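Local atomic coordinates of Alpha/beta hydrolase fold protein (PDB entry 3R0V), a protein that probably acts as a hydrolase of the alpha/beta hydrolase fold, its natural substrate unidentified, and binds D-malate in a pocket in this crystal. Residues A[114-128]-A[210-224]. Sequence-based numbering, arbitrary orientation.
Sequences LAVFEPPYAVDDSRP and LVMDGGASPAWIRHT
The indole of Trp-220 lies along the whole length of Arg-127, whose side chain leaves with CG anti to the backbone N (chi1 -177°) and runs extended on to NE. Arg-127 CD sits 3.6 Å from the centroid of the six-membered ring, a CH-pi contact, and the guanidinium follows as a cation-pi stack, CZ 4.0 Å from the same centroid with the planes 20° apart. Arg-127 NH1 donates to Pro-120 O (2.7 Å), from above the carbonyl plane, and NH2 is bound by Gly-158 O, which fixes the group's rotation. Pro-218 CG and Ile-221 CG1 back the other indole face, while Tyr-121 O and Pro-120 meet its edge. Cut back to an alanine, Trp-220 would give Arg-127 no aromatic surface, and the guanidinium would probably be freer to turn, with a gap opened beside Pro-120, which touches D-malate.

Further along helix 219-224, His-223 ND1 donates to Asp-124 OD1 (2.9 Å) within its own ring plane but from above the carboxylate; Ser-126 N and OG hold OD2. Thr-224 OG1 binds Tyr-121 O (2.7 Å).

At the other end, strands 114-117 and 210-213 pair in parallel, their axes 17° apart, through four backbone bonds that finish with Glu-118 N to Met-212 O (2.9 Å). Just beyond them, Ser-217 OG reaches Glu-118 OE2 (2.5 Å) and itself accepts from Gly-214 N, tying the 214-217 turn to the neighbouring strand's end. Taken together, the Arg-127 bond to Pro-120 O, the stack and the Thr-224 bond are consistent with Trp-220 helping, through Arg-127, to hold the loop that carries Pro-120 of the D-malate pocket.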
loop_
_atom_site.group_PDB
_atom_site.type_symbol
_atom_site.label_atom_id
_atom_site.label_comp_id
_atom_site.label_asym_id
_atom_site.label_seq_id
_atom_site.Cartn_x
_atom_site.Cartn_y
_atom_site.Cartn_z
ATOM N N LEU A 114 2.697 -10.756 8.224
ATOM C CA LEU A 114 2.557 -9.470 7.538
ATOM C C LEU A 114 3.891 -8.968 7.022
ATOM O O LEU A 114 4.840 -8.878 7.792
ATOM C CB LEU A 114 1.975 -8.439 8.505
ATOM C CG LEU A 114 1.866 -6.998 7.987
ATOM C CD1 LEU A 114 0.951 -6.904 6.766
ATOM C CD2 LEU A 114 1.380 -6.072 9.097
ATOM N N ALA A 115 3.954 -8.626 5.729
ATOM C CA ALA A 115 5.128 -7.993 5.152
ATOM C C ALA A 115 4.695 -6.655 4.585
ATOM O O ALA A 115 3.636 -6.541 3.958
ATOM C CB ALA A 115 5.722 -8.867 4.061
ATOM N N VAL A 116 5.511 -5.634 4.827
ATOM C CA VAL A 116 5.212 -4.290 4.334
ATOM C C VAL A 116 6.435 -3.669 3.670
ATOM O O VAL A 116 7.560 -3.812 4.155
ATOM C CB VAL A 116 4.698 -3.376 5.470
ATOM C CG1 VAL A 116 3.334 -3.840 5.973
ATOM C CG2 VAL A 116 5.715 -3.302 6.625
ATOM N N PHE A 117 6.207 -2.995 2.549
ATOM C CA PHE A 117 7.282 -2.333 1.824
ATOM C C PHE A 117 7.094 -0.819 1.863
ATOM O O PHE A 117 6.060 -0.289 1.428
ATOM C CB PHE A 117 7.306 -2.814 0.372
ATOM C CG PHE A 117 8.331 -2.128 -0.491
ATOM C CD1 PHE A 117 9.661 -2.510 -0.446
ATOM C CD2 PHE A 117 7.952 -1.116 -1.362
ATOM C CE1 PHE A 117 10.610 -1.885 -1.250
ATOM C CE2 PHE A 117 8.898 -0.489 -2.178
ATOM C CZ PHE A 117 10.222 -0.877 -2.119
ATOM N N GLU A 118 8.107 -0.132 2.385
ATOM C CA GLU A 118 8.150 1.337 2.398
ATOM C C GLU A 118 6.853 2.004 2.872
ATOM O O GLU A 118 6.320 2.886 2.206
ATOM C CB GLU A 118 8.567 1.894 1.024
ATOM C CG GLU A 118 9.943 1.398 0.576
ATOM C CD GLU A 118 10.458 2.075 -0.680
ATOM O OE1 GLU A 118 9.667 2.711 -1.412
ATOM O OE2 GLU A 118 11.674 1.969 -0.938
ATOM N N PRO A 119 6.340 1.603 4.039
ATOM C CA PRO A 119 5.204 2.345 4.598
ATOM C C PRO A 119 5.581 3.822 4.795
ATOM O O PRO A 119 6.571 4.107 5.471
ATOM C CB PRO A 119 4.963 1.655 5.950
ATOM C CG PRO A 119 6.215 0.922 6.250
ATOM C CD PRO A 119 6.839 0.552 4.941
ATOM N N PRO A 120 4.818 4.746 4.195
ATOM C CA PRO A 120 5.280 6.144 4.138
ATOM C C PRO A 120 4.936 6.982 5.368
ATOM O O PRO A 120 4.442 8.108 5.238
ATOM C CB PRO A 120 4.579 6.696 2.885
ATOM C CG PRO A 120 3.297 5.872 2.794
ATOM C CD PRO A 120 3.668 4.495 3.301
ATOM N N TYR A 121 5.164 6.433 6.552
ATOM C CA TYR A 121 5.063 7.228 7.772
ATOM C C TYR A 121 6.303 8.107 7.859
ATOM O O TYR A 121 7.266 7.911 7.128
ATOM C CB TYR A 121 4.947 6.347 9.020
ATOM C CG TYR A 121 3.648 5.595 9.083
ATOM C CD1 TYR A 121 2.509 6.210 9.576
ATOM C CD2 TYR A 121 3.550 4.282 8.625
ATOM C CE1 TYR A 121 1.298 5.537 9.624
ATOM C CE2 TYR A 121 2.349 3.602 8.677
ATOM C CZ TYR A 121 1.230 4.239 9.172
ATOM O OH TYR A 121 0.033 3.551 9.199
ATOM N N ALA A 122 6.267 9.087 8.755
ATOM C CA ALA A 122 7.391 9.988 8.960
ATOM C C ALA A 122 7.783 9.964 10.425
ATOM O O ALA A 122 6.915 10.051 11.296
ATOM C CB ALA A 122 6.998 11.404 8.552
ATOM N N VAL A 123 9.079 9.852 10.710
ATOM C CA VAL A 123 9.540 9.857 12.094
ATOM C C VAL A 123 10.604 10.908 12.398
ATOM O O VAL A 123 11.073 10.992 13.526
ATOM C CB VAL A 123 10.091 8.487 12.513
ATOM C CG1 VAL A 123 8.996 7.434 12.397
ATOM C CG2 VAL A 123 11.311 8.114 11.659
ATOM N N ASP A 124 10.994 11.693 11.401
ATOM C CA ASP A 124 12.054 12.684 11.600
ATOM C C ASP A 124 12.000 13.775 10.534
ATOM O O ASP A 124 11.255 13.671 9.555
ATOM C CB ASP A 124 13.423 11.998 11.602
ATOM C CG ASP A 124 13.853 11.536 10.220
ATOM O OD1 ASP A 124 13.327 10.514 9.720
ATOM O OD2 ASP A 124 14.741 12.185 9.618
ATOM N N ASP A 125 12.807 14.815 10.722
ATOM C CA ASP A 125 12.772 15.979 9.846
ATOM C C ASP A 125 13.424 15.777 8.476
ATOM O O ASP A 125 13.344 16.667 7.630
ATOM C CB ASP A 125 13.435 17.186 10.524
ATOM C CG ASP A 125 12.576 17.817 11.614
ATOM O OD1 ASP A 125 11.429 17.396 11.854
ATOM O OD2 ASP A 125 13.066 18.795 12.221
ATOM N N SER A 126 14.048 14.627 8.232
ATOM C CA SER A 126 14.655 14.392 6.916
ATOM C C SER A 126 13.598 14.240 5.821
ATOM O O SER A 126 13.913 14.307 4.641
ATOM C CB SER A 126 15.603 13.188 6.919
ATOM O OG SER A 126 14.888 11.967 7.012
ATOM N N ARG A 127 12.346 14.031 6.216
ATOM C CA ARG A 127 11.242 14.095 5.263
ATOM C C ARG A 127 10.811 15.543 5.098
ATOM O O ARG A 127 10.596 16.239 6.087
ATOM C CB ARG A 127 10.053 13.267 5.731
ATOM C CG ARG A 127 8.927 13.273 4.718
ATOM C CD ARG A 127 7.819 12.349 5.109
ATOM N NE ARG A 127 6.753 12.338 4.116
ATOM C CZ ARG A 127 5.746 11.472 4.128
ATOM N NH1 ARG A 127 5.680 10.537 5.076
ATOM N NH2 ARG A 127 4.813 11.532 3.201
ATOM N N PRO A 128 10.671 16.005 3.849
ATOM C CA PRO A 128 10.185 17.371 3.621
ATOM C C PRO A 128 8.810 17.570 4.274
ATOM O O PRO A 128 8.014 16.649 4.265
ATOM C CB PRO A 128 10.057 17.445 2.093
ATOM C CG PRO A 128 10.926 16.357 1.573
ATOM C CD PRO A 128 10.913 15.270 2.596
ATOM N N LEU A 210 7.496 -8.393 8.667
ATOM C CA LEU A 210 8.683 -8.058 7.889
ATOM C C LEU A 210 8.516 -6.657 7.320
ATOM O O LEU A 210 7.518 -6.374 6.667
ATOM C CB LEU A 210 8.843 -9.066 6.761
ATOM C CG LEU A 210 9.844 -8.728 5.666
ATOM C CD1 LEU A 210 11.212 -8.642 6.278
ATOM C CD2 LEU A 210 9.810 -9.779 4.576
ATOM N N VAL A 211 9.475 -5.780 7.600
ATOM C CA VAL A 211 9.430 -4.412 7.112
ATOM C C VAL A 211 10.569 -4.245 6.123
ATOM O O VAL A 211 11.723 -4.518 6.457
ATOM C CB VAL A 211 9.625 -3.410 8.254
ATOM C CG1 VAL A 211 9.491 -1.987 7.710
ATOM C CG2 VAL A 211 8.619 -3.646 9.366
HETATM N N MSE A 212 10.255 -3.833 4.905
HETATM C CA MSE A 212 11.261 -3.746 3.850
HETATM C C MSE A 212 11.383 -2.344 3.317
HETATM O O MSE A 212 10.400 -1.615 3.227
HETATM C CB MSE A 212 10.901 -4.651 2.674
HETATM C CG MSE A 212 11.214 -6.126 2.872
HETATM SE SE MSE A 212 10.278 -7.209 1.546
HETATM C CE MSE A 212 8.592 -6.868 2.278
ATOM N N ASP A 213 12.604 -1.978 2.947
ATOM C CA ASP A 213 12.823 -0.810 2.110
ATOM C C ASP A 213 13.757 -1.196 0.979
ATOM O O ASP A 213 14.198 -2.346 0.900
ATOM C CB ASP A 213 13.300 0.418 2.905
ATOM C CG ASP A 213 14.609 0.193 3.640
ATOM O OD1 ASP A 213 15.262 -0.854 3.447
ATOM O OD2 ASP A 213 14.996 1.092 4.427
ATOM N N GLY A 214 14.003 -0.256 0.080
ATOM C CA GLY A 214 14.756 -0.532 -1.129
ATOM C C GLY A 214 16.061 0.234 -1.154
ATOM O O GLY A 214 16.291 1.140 -0.345
ATOM N N GLY A 215 16.924 -0.130 -2.089
ATOM C CA GLY A 215 18.233 0.485 -2.191
ATOM C C GLY A 215 18.241 1.958 -2.564
ATOM O O GLY A 215 19.267 2.616 -2.394
ATOM N N ALA A 216 17.134 2.469 -3.097
ATOM C CA ALA A 216 17.016 3.880 -3.459
ATOM C C ALA A 216 16.106 4.655 -2.508
ATOM O O ALA A 216 15.766 5.804 -2.776
ATOM C CB ALA A 216 16.503 4.030 -4.901
ATOM N N SER A 217 15.708 4.040 -1.398
ATOM C CA SER A 217 14.814 4.720 -0.469
ATOM C C SER A 217 15.417 6.017 0.048
ATOM O O SER A 217 16.607 6.093 0.341
ATOM C CB SER A 217 14.474 3.823 0.726
ATOM O OG SER A 217 13.768 2.667 0.303
ATOM N N PRO A 218 14.584 7.050 0.178
ATOM C CA PRO A 218 15.101 8.242 0.856
ATOM C C PRO A 218 15.390 7.954 2.327
ATOM O O PRO A 218 14.858 6.986 2.891
ATOM C CB PRO A 218 13.966 9.260 0.703
ATOM C CG PRO A 218 12.739 8.455 0.484
ATOM C CD PRO A 218 13.174 7.182 -0.218
ATOM N N ALA A 219 16.265 8.750 2.933
ATOM C CA ALA A 219 16.613 8.565 4.335
ATOM C C ALA A 219 15.376 8.454 5.219
ATOM O O ALA A 219 15.323 7.640 6.144
ATOM C CB ALA A 219 17.518 9.699 4.823
ATOM N N TRP A 220 14.370 9.271 4.953
ATOM C CA TRP A 220 13.216 9.269 5.843
ATOM C C TRP A 220 12.448 7.956 5.829
ATOM O O TRP A 220 11.881 7.554 6.850
ATOM C CB TRP A 220 12.296 10.460 5.573
ATOM C CG TRP A 220 11.576 10.494 4.249
ATOM C CD1 TRP A 220 11.963 11.151 3.108
ATOM C CD2 TRP A 220 10.301 9.909 3.957
ATOM N NE1 TRP A 220 11.015 10.994 2.126
ATOM C CE2 TRP A 220 9.985 10.235 2.618
ATOM C CE3 TRP A 220 9.402 9.132 4.692
ATOM C CZ2 TRP A 220 8.799 9.808 2.000
ATOM C CZ3 TRP A 220 8.230 8.707 4.080
ATOM C CH2 TRP A 220 7.941 9.047 2.746
ATOM N N ILE A 221 12.440 7.283 4.681
ATOM C CA ILE A 221 11.834 5.963 4.586
ATOM C C ILE A 221 12.636 4.923 5.374
ATOM O O ILE A 221 12.052 4.071 6.050
ATOM C CB ILE A 221 11.691 5.544 3.111
ATOM C CG1 ILE A 221 10.473 6.226 2.485
ATOM C CG2 ILE A 221 11.613 4.020 2.953
ATOM C CD1 ILE A 221 9.133 5.658 2.979
ATOM N N ARG A 222 13.961 4.983 5.297
ATOM C CA ARG A 222 14.777 4.080 6.116
ATOM C C ARG A 222 14.480 4.280 7.587
ATOM O O ARG A 222 14.345 3.312 8.332
ATOM C CB ARG A 222 16.276 4.297 5.888
ATOM C CG ARG A 222 16.765 4.040 4.470
ATOM C CD ARG A 222 18.297 3.895 4.478
ATOM N NE ARG A 222 18.961 5.026 5.129
ATOM C CZ ARG A 222 19.439 6.092 4.489
ATOM N NH1 ARG A 222 19.371 6.181 3.166
ATOM N NH2 ARG A 222 20.003 7.065 5.185
ATOM N N HIS A 223 14.411 5.532 8.025
ATOM C CA HIS A 223 14.214 5.773 9.450
ATOM C C HIS A 223 12.855 5.255 9.911
ATOM O O HIS A 223 12.742 4.703 11.003
ATOM C CB HIS A 223 14.360 7.251 9.790
ATOM C CG HIS A 223 15.661 7.834 9.355
ATOM N ND1 HIS A 223 15.820 9.179 9.115
ATOM C CD2 HIS A 223 16.855 7.254 9.089
ATOM C CE1 HIS A 223 17.064 9.409 8.731
ATOM N NE2 HIS A 223 17.717 8.260 8.720
ATOM N N THR A 224 11.832 5.454 9.090
ATOM C CA THR A 224 10.512 4.915 9.391
ATOM C C THR A 224 10.533 3.399 9.469
ATOM O O THR A 224 9.967 2.811 10.393
ATOM C CB THR A 224 9.518 5.406 8.354
ATOM O OG1 THR A 224 9.323 6.810 8.570
ATOM C CG2 THR A 224 8.181 4.659 8.475
HETATM O O HOH W 1 9.274 2.796 5.439
HETATM O O HOH W 2 10.990 9.661 8.604
HETATM O O HOH W 3 15.139 11.861 3.471
#